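AA9 family lytic polysaccharide monooxygenase D (Myceliophthora thermophila, PDB 5UFV) cleaves glycosidic bonds of cellulose by oxidation at C1, using an active-site copper that must first be reduced and O2 or H2O2 as cosubstrate. Local coordinates at residues 77-87 with 150-161; 96-104 with 185-193. All coordinates share one frame; numbering follows the deposited sequence.

Contact 1: 77-87 with 150-161; sequences QGPILVWMYKC and NYLVRHELIALH
From the pair Ile80-Leu157 to Lys86-Tyr151, strands 80-86 and 150-159 run antiparallel, their axes 4.5 Å apart at 162°. On the face bearing Leu81, Trp83 and Tyr85, the extended Arg154 (CG opposite the backbone N, chi1 169°) presents its guanidinium end-on to Glu156. Arg154 NH1 donates to Glu156 OE1 at 2.7 Å, the salt bridge, and Arg154 NH2 to Glu156 OE2 at 3.1 Å, both from above the carboxylate plane. Trp83 NE1 donates a bent hydrogen bond (140°, 3.2 Å) to Glu156 OE1, so two donors share that oxygen, while Tyr196 OH also hydrogen-bonds OE2. A phenylalanine in place of Trp83 would probably leave Glu156 OE1 short of one donor and less firmly fixed against Arg154. On the other face, Val82 CG1 sits over the His155 ring, 4.0 Å from its centroid, and CD of Lys86 lies over one face of the Tyr151 ring. Gly78 lets its CA approach Ile158 O at 3.1 Å; a side chain there would strike that carbonyl. Beyond it, Ala159 lies near the copper ligand His75. The buried, paired charges probably offset each other, with Leu46 and Arg47 carbonyls taking further guanidinium N-H groups and tryptophan supplying a cross-strand donor.

Contact 2: 96-104 with 185-193; sequences GSGAGWFKI and PAASYKAAI
Ala191 N donates to Trp101 O at 2.7 Å, and the same carbonyl oxygen is approached by Lys190 CA at 3.1 Å. The return bond, Trp101 N to Ala191 O, measures 3.0 Å, so the two residues form one antiparallel hydrogen-bonded pair by which the short, weakly bonded strand about 190-191 joins the edge of the sheet. Side chains then clamp the short pairing at both ends. Ile193 crosses Trp101 at about a right angle and lays CD1 over the five-membered ring, 3.5 Å from its centroid, a CH-pi contact which the slim CD1 methyl of isoleucine can make. Trp101 NE1 donates to Gly96 O at 2.8 Å, restraining the indole's rotation; Gly96, with positive phi, carries no CB to collide with the indole it curls around. A water brings the loop and the strand together, accepting from Ile193 N at 3.1 Å and lying within bonding distance of Gly96 O and Gly98 O. At the far end, CG of Pro185 rests over the Phe102 ring, 3.6 Å from its centroid. That ring is placed by a chi1 of 59°, with CG lodged between the backbone N and the carbonyl carbon, and Pro185 also touches Phe225. Lys190 lends only its aliphatic part, CB and CG lying along Ala99 O, while its ammonium end leads away from the other segment. With only two cross-strand backbone hydrogen bonds, the CH-pi contacts of the flanking Ile193 and Pro185 and the water at Ile193 N probably contribute much of the hold on this segment.

In the fold
Along the chain, 77-87 comes first, 96-104 follows after a short connection closed by the Cys87-Cys94 disulfide, then come 150-161 and 185-193. Contact 1 closes a loop of 62 residues and contact 2 one of 80; because their segments alternate, the two loops cross instead of nesting. Both belong to one sheet of the AA9 beta-sandwich, in the order 149-159, 80-86, 101-107, 190-191, so contact 1 joins inner strands and contact 2 adds the edge strand. Between them, Met84 N probably bonds Phe102 O, and Trp101 packs on Tyr85 and Arg154. Contact 1 extends toward the copper site, whereas contact 2 lies away from it.

Contact 1: 77-87 with 150-161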
loop_
_atom_site.group_PDB
_atom_site.type_symbol
_atom_site.label_atom_id
_atom_site.label_comp_id
_atom_site.label_asym_id
_atom_site.label_seq_id
_atom_site.Cartn_x
_atom_site.Cartn_y
_atom_site.Cartn_z
ATOM N N GLN A 77 -5.421 13.007 5.783
ATOM C CA GLN A 77 -4.100 13.431 5.339
ATOM C C GLN A 77 -3.091 12.293 5.268
ATOM O O GLN A 77 -2.849 11.603 6.238
ATOM C CB GLN A 77 -3.542 14.478 6.285
ATOM C CG GLN A 77 -4.369 15.747 6.363
ATOM C CD GLN A 77 -5.449 15.688 7.424
ATOM O OE1 GLN A 77 -5.305 15.034 8.450
ATOM N NE2 GLN A 77 -6.542 16.378 7.175
ATOM N N GLY A 78 -2.506 12.125 4.102
ATOM C CA GLY A 78 -1.326 11.330 3.917
ATOM C C GLY A 78 -1.410 10.563 2.604
ATOM O O GLY A 78 -2.465 10.503 1.962
ATOM N N PRO A 79 -0.290 9.963 2.185
ATOM C CA PRO A 79 -0.259 9.239 0.929
ATOM C C PRO A 79 -0.838 7.807 0.921
ATOM O O PRO A 79 -1.034 7.174 1.961
ATOM C CB PRO A 79 1.235 9.192 0.604
ATOM C CG PRO A 79 1.888 9.184 1.919
ATOM C CD PRO A 79 1.056 10.111 2.759
ATOM N N ILE A 80 -1.107 7.346 -0.288
ATOM C CA ILE A 80 -1.505 5.992 -0.568
ATOM C C ILE A 80 -0.354 5.401 -1.357
ATOM O O ILE A 80 0.105 6.023 -2.305
ATOM C CB ILE A 80 -2.735 5.983 -1.499
ATOM C CG1 ILE A 80 -3.895 6.700 -0.831
ATOM C CG2 ILE A 80 -3.119 4.571 -1.870
ATOM C CD1 ILE A 80 -5.107 6.825 -1.712
ATOM N N LEU A 81 0.097 4.211 -0.975
ATOM C CA LEU A 81 1.064 3.482 -1.762
ATOM C C LEU A 81 0.607 2.050 -2.029
ATOM O O LEU A 81 0.080 1.387 -1.133
ATOM C CB LEU A 81 2.394 3.442 -1.040
ATOM C CG LEU A 81 3.141 4.783 -0.972
ATOM C CD1 LEU A 81 2.632 5.657 0.158
ATOM C CD2 LEU A 81 4.637 4.538 -0.802
ATOM N N VAL A 82 0.823 1.579 -3.258
ATOM C CA VAL A 82 0.544 0.217 -3.600
ATOM C C VAL A 82 1.768 -0.370 -4.229
ATOM O O VAL A 82 2.284 0.177 -5.187
ATOM C CB VAL A 82 -0.587 0.119 -4.611
ATOM C CG1 VAL A 82 -0.957 -1.346 -4.813
ATOM C CG2 VAL A 82 -1.782 0.968 -4.169
ATOM N N TRP A 83 2.224 -1.496 -3.697
ATOM C CA TRP A 83 3.459 -2.105 -4.109
ATOM C C TRP A 83 3.237 -3.533 -4.489
ATOM O O TRP A 83 2.262 -4.142 -4.116
ATOM C CB TRP A 83 4.441 -2.180 -2.955
ATOM C CG TRP A 83 4.730 -0.937 -2.166
ATOM C CD1 TRP A 83 3.885 -0.279 -1.316
ATOM C CD2 TRP A 83 5.991 -0.264 -2.076
ATOM N NE1 TRP A 83 4.533 0.795 -0.741
ATOM C CE2 TRP A 83 5.826 0.820 -1.183
ATOM C CE3 TRP A 83 7.241 -0.470 -2.665
ATOM C CZ2 TRP A 83 6.857 1.677 -0.861
ATOM C CZ3 TRP A 83 8.271 0.394 -2.343
ATOM C CH2 TRP A 83 8.077 1.444 -1.447
ATOM N N MET A 84 4.226 -4.089 -5.163
ATOM C CA MET A 84 4.243 -5.480 -5.525
ATOM C C MET A 84 5.626 -6.040 -5.286
ATOM O O MET A 84 6.586 -5.311 -5.098
ATOM C CB MET A 84 3.839 -5.665 -6.997
ATOM C CG MET A 84 2.359 -5.491 -7.226
ATOM S SD MET A 84 1.757 -5.856 -8.900
ATOM C CE MET A 84 1.615 -7.647 -8.869
ATOM N N TYR A 85 5.716 -7.359 -5.312
ATOM C CA TYR A 85 6.929 -8.048 -4.939
ATOM C C TYR A 85 6.887 -9.396 -5.607
ATOM O O TYR A 85 5.933 -10.152 -5.428
ATOM C CB TYR A 85 6.995 -8.195 -3.412
ATOM C CG TYR A 85 8.179 -8.959 -2.904
ATOM C CD1 TYR A 85 8.255 -10.344 -3.034
ATOM C CD2 TYR A 85 9.206 -8.312 -2.269
ATOM C CE1 TYR A 85 9.347 -11.056 -2.575
ATOM C CE2 TYR A 85 10.295 -9.009 -1.788
ATOM C CZ TYR A 85 10.367 -10.387 -1.944
ATOM O OH TYR A 85 11.465 -11.058 -1.454
ATOM N N LYS A 86 7.935 -9.682 -6.365
ATOM C CA LYS A 86 8.050 -10.928 -7.087
ATOM C C LYS A 86 8.577 -12.043 -6.190
ATOM O O LYS A 86 9.755 -12.060 -5.858
ATOM C CB LYS A 86 8.989 -10.733 -8.274
ATOM C CG LYS A 86 9.253 -11.991 -9.089
ATOM C CD LYS A 86 8.188 -12.227 -10.124
ATOM C CE LYS A 86 8.236 -13.646 -10.679
ATOM N NZ LYS A 86 9.461 -13.890 -11.466
ATOM N N CYS A 87 7.714 -12.983 -5.830
ATOM C CA CYS A 87 8.143 -14.137 -5.066
ATOM C C CYS A 87 9.123 -14.993 -5.895
ATOM O O CYS A 87 8.843 -15.321 -7.038
ATOM C CB CYS A 87 6.935 -14.989 -4.604
ATOM S SG CYS A 87 5.884 -14.206 -3.352
ATOM N N ASN A 150 4.317 -15.687 -9.133
ATOM C CA ASN A 150 3.646 -15.416 -7.878
ATOM C C ASN A 150 4.099 -14.103 -7.317
ATOM O O ASN A 150 5.304 -13.909 -7.128
ATOM C CB ASN A 150 3.933 -16.523 -6.878
ATOM C CG ASN A 150 3.500 -17.875 -7.386
ATOM O OD1 ASN A 150 2.647 -17.988 -8.279
ATOM N ND2 ASN A 150 4.107 -18.907 -6.848
ATOM N N TYR A 151 3.147 -13.206 -7.041
ATOM C CA TYR A 151 3.474 -11.898 -6.488
ATOM C C TYR A 151 2.656 -11.588 -5.253
ATOM O O TYR A 151 1.504 -11.985 -5.145
ATOM C CB TYR A 151 3.183 -10.776 -7.484
ATOM C CG TYR A 151 4.103 -10.628 -8.672
ATOM C CD1 TYR A 151 3.878 -11.355 -9.831
ATOM C CD2 TYR A 151 5.122 -9.698 -8.674
ATOM C CE1 TYR A 151 4.683 -11.205 -10.946
ATOM C CE2 TYR A 151 5.953 -9.532 -9.788
ATOM C CZ TYR A 151 5.729 -10.286 -10.932
ATOM O OH TYR A 151 6.528 -10.154 -12.064
ATOM N N LEU A 152 3.243 -10.814 -4.351
ATOM C CA LEU A 152 2.483 -10.175 -3.284
ATOM C C LEU A 152 2.145 -8.785 -3.755
ATOM O O LEU A 152 2.886 -8.185 -4.525
ATOM C CB LEU A 152 3.289 -10.073 -2.009
ATOM C CG LEU A 152 4.029 -11.330 -1.562
ATOM C CD1 LEU A 152 4.784 -11.023 -0.281
ATOM C CD2 LEU A 152 3.063 -12.478 -1.355
ATOM N N VAL A 153 1.012 -8.280 -3.304
ATOM C CA VAL A 153 0.662 -6.897 -3.549
ATOM C C VAL A 153 0.426 -6.290 -2.193
ATOM O O VAL A 153 -0.172 -6.939 -1.369
ATOM C CB VAL A 153 -0.603 -6.773 -4.386
ATOM C CG1 VAL A 153 -1.753 -7.558 -3.767
ATOM C CG2 VAL A 153 -0.977 -5.303 -4.547
ATOM N N ARG A 154 0.896 -5.066 -1.952
ATOM C CA ARG A 154 0.849 -4.458 -0.606
ATOM C C ARG A 154 0.224 -3.073 -0.669
ATOM O O ARG A 154 0.701 -2.204 -1.424
ATOM C CB ARG A 154 2.273 -4.371 -0.032
ATOM C CG ARG A 154 2.448 -3.541 1.225
ATOM C CD ARG A 154 3.895 -3.642 1.671
ATOM N NE ARG A 154 4.125 -2.863 2.877
ATOM C CZ ARG A 154 4.215 -1.527 2.906
ATOM N NH1 ARG A 154 4.140 -0.806 1.767
ATOM N NH2 ARG A 154 4.386 -0.911 4.082
ATOM N N HIS A 155 -0.833 -2.858 0.115
ATOM C CA HIS A 155 -1.470 -1.549 0.181
ATOM C C HIS A 155 -1.056 -0.913 1.451
ATOM O O HIS A 155 -1.032 -1.573 2.469
ATOM C CB HIS A 155 -2.992 -1.651 0.127
ATOM C CG HIS A 155 -3.497 -2.086 -1.207
ATOM N ND1 HIS A 155 -3.446 -3.398 -1.628
ATOM C CD2 HIS A 155 -3.981 -1.377 -2.251
ATOM C CE1 HIS A 155 -3.911 -3.483 -2.860
ATOM N NE2 HIS A 155 -4.236 -2.271 -3.262
ATOM N N GLU A 156 -0.736 0.373 1.388
ATOM C CA GLU A 156 -0.211 1.074 2.520
ATOM C C GLU A 156 -0.760 2.464 2.475
ATOM O O GLU A 156 -0.655 3.152 1.445
ATOM C CB GLU A 156 1.317 1.106 2.463
ATOM C CG GLU A 156 2.021 1.942 3.533
ATOM C CD GLU A 156 3.554 2.000 3.341
ATOM O OE1 GLU A 156 4.043 1.899 2.180
ATOM O OE2 GLU A 156 4.297 2.130 4.355
ATOM N N LEU A 157 -1.366 2.855 3.600
ATOM C CA LEU A 157 -1.815 4.203 3.850
ATOM C C LEU A 157 -0.981 4.707 4.980
ATOM O O LEU A 157 -0.804 3.995 5.967
ATOM C CB LEU A 157 -3.266 4.232 4.313
ATOM C CG LEU A 157 -4.299 3.611 3.382
ATOM C CD1 LEU A 157 -5.690 3.894 3.923
ATOM C CD2 LEU A 157 -4.157 4.106 1.952
ATOM N N ILE A 158 -0.471 5.930 4.834
ATOM C CA ILE A 158 0.329 6.573 5.864
ATOM C C ILE A 158 -0.420 7.820 6.307
ATOM O O ILE A 158 -0.479 8.803 5.565
ATOM C CB ILE A 158 1.689 6.970 5.337
ATOM C CG1 ILE A 158 2.380 5.785 4.682
ATOM C CG2 ILE A 158 2.546 7.488 6.467
ATOM C CD1 ILE A 158 3.735 6.163 4.094
ATOM N N ALA A 159 -1.015 7.768 7.493
ATOM C CA ALA A 159 -1.724 8.916 8.013
ATOM C C ALA A 159 -0.716 9.889 8.637
ATOM O O ALA A 159 0.224 9.489 9.332
ATOM C CB ALA A 159 -2.780 8.501 9.031
ATOM N N LEU A 160 -0.924 11.172 8.370
ATOM C CA LEU A 160 -0.010 12.220 8.807
ATOM C C LEU A 160 -0.709 13.345 9.599
ATOM O O LEU A 160 -0.159 14.427 9.699
ATOM C CB LEU A 160 0.696 12.795 7.567
ATOM C CG LEU A 160 1.522 11.801 6.722
ATOM C CD1 LEU A 160 2.072 12.451 5.469
ATOM C CD2 LEU A 160 2.675 11.246 7.504
ATOM N N HIS A 161 -1.911 13.091 10.137
ATOM C CA HIS A 161 -2.636 14.112 10.907
ATOM C C HIS A 161 -1.817 14.601 12.090
ATOM O O HIS A 161 -1.854 15.804 12.377
ATOM C CB HIS A 161 -4.005 13.618 11.397
ATOM C CG HIS A 161 -4.833 14.670 12.098
ATOM N ND1 HIS A 161 -4.983 14.708 13.470
ATOM C CD2 HIS A 161 -5.581 15.690 11.616
ATOM C CE1 HIS A 161 -5.775 15.709 13.805
ATOM N NE2 HIS A 161 -6.149 16.325 12.699
HETATM O O HOH W 1 7.185 -16.275 -8.852
#

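Contact 2: 96-104 with 185-193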
loop_
_atom_site.group_PDB
_atom_site.type_symbol
_atom_site.label_atom_id
_atom_site.label_comp_id
_atom_site.label_asym_id
_atom_site.label_seq_id
_atom_site.Cartn_x
_atom_site.Cartn_y
_atom_site.Cartn_z
ATOM N N GLY A 96 8.821 -11.824 1.737
ATOM C CA GLY A 96 8.803 -10.441 1.286
ATOM C C GLY A 96 10.075 -9.715 1.622
ATOM O O GLY A 96 10.104 -8.470 1.692
ATOM N N SER A 97 11.146 -10.474 1.827
ATOM C CA SER A 97 12.391 -9.874 2.334
ATOM C C SER A 97 13.287 -9.460 1.196
ATOM O O SER A 97 13.121 -9.918 0.063
ATOM C CB SER A 97 13.151 -10.847 3.216
ATOM O OG SER A 97 13.533 -11.965 2.438
ATOM N N GLY A 98 14.238 -8.598 1.518
ATOM C CA GLY A 98 15.148 -8.055 0.515
ATOM C C GLY A 98 14.528 -6.907 -0.269
ATOM O O GLY A 98 13.440 -6.425 0.051
ATOM N N ALA A 99 15.222 -6.472 -1.313
ATOM C CA ALA A 99 14.821 -5.310 -2.080
ATOM C C ALA A 99 14.106 -5.798 -3.302
ATOM O O ALA A 99 14.607 -5.714 -4.413
ATOM C CB ALA A 99 16.029 -4.482 -2.453
ATOM N N GLY A 100 12.925 -6.348 -3.076
ATOM C CA GLY A 100 12.066 -6.794 -4.146
ATOM C C GLY A 100 10.848 -5.923 -4.317
ATOM O O GLY A 100 10.142 -6.042 -5.324
ATOM N N TRP A 101 10.560 -5.049 -3.365
ATOM C CA TRP A 101 9.319 -4.256 -3.456
ATOM C C TRP A 101 9.404 -3.078 -4.423
ATOM O O TRP A 101 10.296 -2.222 -4.324
ATOM C CB TRP A 101 8.919 -3.712 -2.106
ATOM C CG TRP A 101 8.591 -4.789 -1.163
ATOM C CD1 TRP A 101 9.433 -5.360 -0.288
ATOM C CD2 TRP A 101 7.317 -5.441 -0.996
ATOM N NE1 TRP A 101 8.781 -6.310 0.427
ATOM C CE2 TRP A 101 7.476 -6.389 0.001
ATOM C CE3 TRP A 101 6.067 -5.310 -1.602
ATOM C CZ2 TRP A 101 6.423 -7.216 0.426
ATOM C CZ3 TRP A 101 5.013 -6.119 -1.168
ATOM C CH2 TRP A 101 5.200 -7.048 -0.163
ATOM N N PHE A 102 8.453 -3.012 -5.338
ATOM C CA PHE A 102 8.368 -1.880 -6.223
ATOM C C PHE A 102 6.944 -1.317 -6.217
ATOM O O PHE A 102 5.979 -2.056 -6.105
ATOM C CB PHE A 102 8.830 -2.298 -7.628
ATOM C CG PHE A 102 8.017 -3.415 -8.231
ATOM C CD1 PHE A 102 8.362 -4.736 -8.016
ATOM C CD2 PHE A 102 6.902 -3.137 -9.025
ATOM C CE1 PHE A 102 7.621 -5.763 -8.570
ATOM C CE2 PHE A 102 6.151 -4.165 -9.582
ATOM C CZ PHE A 102 6.518 -5.481 -9.353
ATOM N N LYS A 103 6.837 0.005 -6.344
ATOM C CA LYS A 103 5.549 0.695 -6.425
ATOM C C LYS A 103 4.915 0.538 -7.786
ATOM O O LYS A 103 5.572 0.715 -8.813
ATOM C CB LYS A 103 5.721 2.190 -6.140
ATOM C CG LYS A 103 5.854 2.496 -4.657
ATOM C CD LYS A 103 6.694 3.727 -4.352
ATOM C CE LYS A 103 5.973 5.031 -4.658
ATOM N NZ LYS A 103 6.745 6.230 -4.236
ATOM N N ILE A 104 3.616 0.253 -7.780
ATOM C CA ILE A 104 2.815 0.306 -8.982
ATOM C C ILE A 104 1.814 1.464 -8.984
ATOM O O ILE A 104 1.337 1.842 -10.032
ATOM C CB ILE A 104 2.075 -1.020 -9.219
ATOM C CG1 ILE A 104 1.023 -1.265 -8.169
ATOM C CG2 ILE A 104 3.059 -2.188 -9.220
ATOM C CD1 ILE A 104 0.232 -2.518 -8.453
ATOM N N PRO A 185 11.132 -4.733 -13.014
ATOM C CA PRO A 185 11.701 -3.446 -12.656
ATOM C C PRO A 185 13.180 -3.542 -12.312
ATOM O O PRO A 185 13.609 -4.489 -11.670
ATOM C CB PRO A 185 10.870 -3.007 -11.439
ATOM C CG PRO A 185 10.104 -4.207 -10.998
ATOM C CD PRO A 185 9.967 -5.092 -12.184
ATOM N N ALA A 186 13.936 -2.549 -12.748
ATOM C CA ALA A 186 15.345 -2.430 -12.412
ATOM C C ALA A 186 15.520 -2.212 -10.923
ATOM O O ALA A 186 14.570 -1.869 -10.222
ATOM C CB ALA A 186 15.977 -1.279 -13.189
ATOM N N ALA A 187 16.748 -2.402 -10.449
ATOM C CA ALA A 187 17.070 -2.280 -9.024
ATOM C C ALA A 187 16.723 -0.893 -8.459
ATOM O O ALA A 187 16.412 -0.773 -7.275
ATOM C CB ALA A 187 18.545 -2.619 -8.781
ATOM N N SER A 188 16.748 0.139 -9.301
ATOM C CA SER A 188 16.419 1.512 -8.869
ATOM C C SER A 188 14.927 1.736 -8.591
ATOM O O SER A 188 14.536 2.787 -8.065
ATOM C CB SER A 188 16.867 2.511 -9.937
ATOM O OG SER A 188 16.267 2.171 -11.164
ATOM N N TYR A 189 14.100 0.772 -8.991
ATOM C CA TYR A 189 12.648 0.820 -8.753
ATOM C C TYR A 189 12.272 0.018 -7.505
ATOM O O TYR A 189 11.147 0.108 -7.008
ATOM C CB TYR A 189 11.861 0.283 -9.967
ATOM C CG TYR A 189 11.760 1.216 -11.152
ATOM C CD1 TYR A 189 10.955 2.339 -11.102
ATOM C CD2 TYR A 189 12.448 0.964 -12.341
ATOM C CE1 TYR A 189 10.841 3.208 -12.180
ATOM C CE2 TYR A 189 12.341 1.830 -13.429
ATOM C CZ TYR A 189 11.533 2.955 -13.336
ATOM O OH TYR A 189 11.396 3.821 -14.391
ATOM N N LYS A 190 13.215 -0.761 -7.000
ATOM C CA LYS A 190 12.948 -1.686 -5.906
ATOM C C LYS A 190 13.500 -1.174 -4.581
ATOM O O LYS A 190 14.506 -0.453 -4.566
ATOM C CB LYS A 190 13.579 -3.046 -6.200
ATOM C CG LYS A 190 12.899 -3.838 -7.299
ATOM C CD LYS A 190 13.862 -4.887 -7.827
ATOM C CE LYS A 190 13.142 -6.090 -8.410
ATOM N NZ LYS A 190 14.126 -6.918 -9.157
ATOM N N ALA A 191 12.822 -1.565 -3.490
ATOM C CA ALA A 191 13.219 -1.279 -2.100
ATOM C C ALA A 191 12.890 -2.441 -1.171
ATOM O O ALA A 191 12.080 -3.313 -1.487
ATOM C CB ALA A 191 12.493 -0.057 -1.598
ATOM N N ALA A 192 13.539 -2.440 -0.020
ATOM C CA ALA A 192 13.166 -3.293 1.079
ATOM C C ALA A 192 12.083 -2.618 1.902
ATOM O O ALA A 192 11.964 -1.387 1.904
ATOM C CB ALA A 192 14.388 -3.565 1.949
ATOM N N ILE A 193 11.286 -3.427 2.585
ATOM C CA ILE A 193 10.300 -2.909 3.536
ATOM C C ILE A 193 10.316 -3.799 4.782
ATOM O O ILE A 193 10.097 -5.009 4.672
ATOM C CB ILE A 193 8.880 -2.944 2.976
ATOM C CG1 ILE A 193 8.809 -2.292 1.604
ATOM C CG2 ILE A 193 7.935 -2.211 3.897
ATOM C CD1 ILE A 193 7.467 -2.526 0.931
HETATM O O HOH W 2 11.774 -6.424 2.141
HETATM O O HOH W 3 9.303 1.606 -7.370
#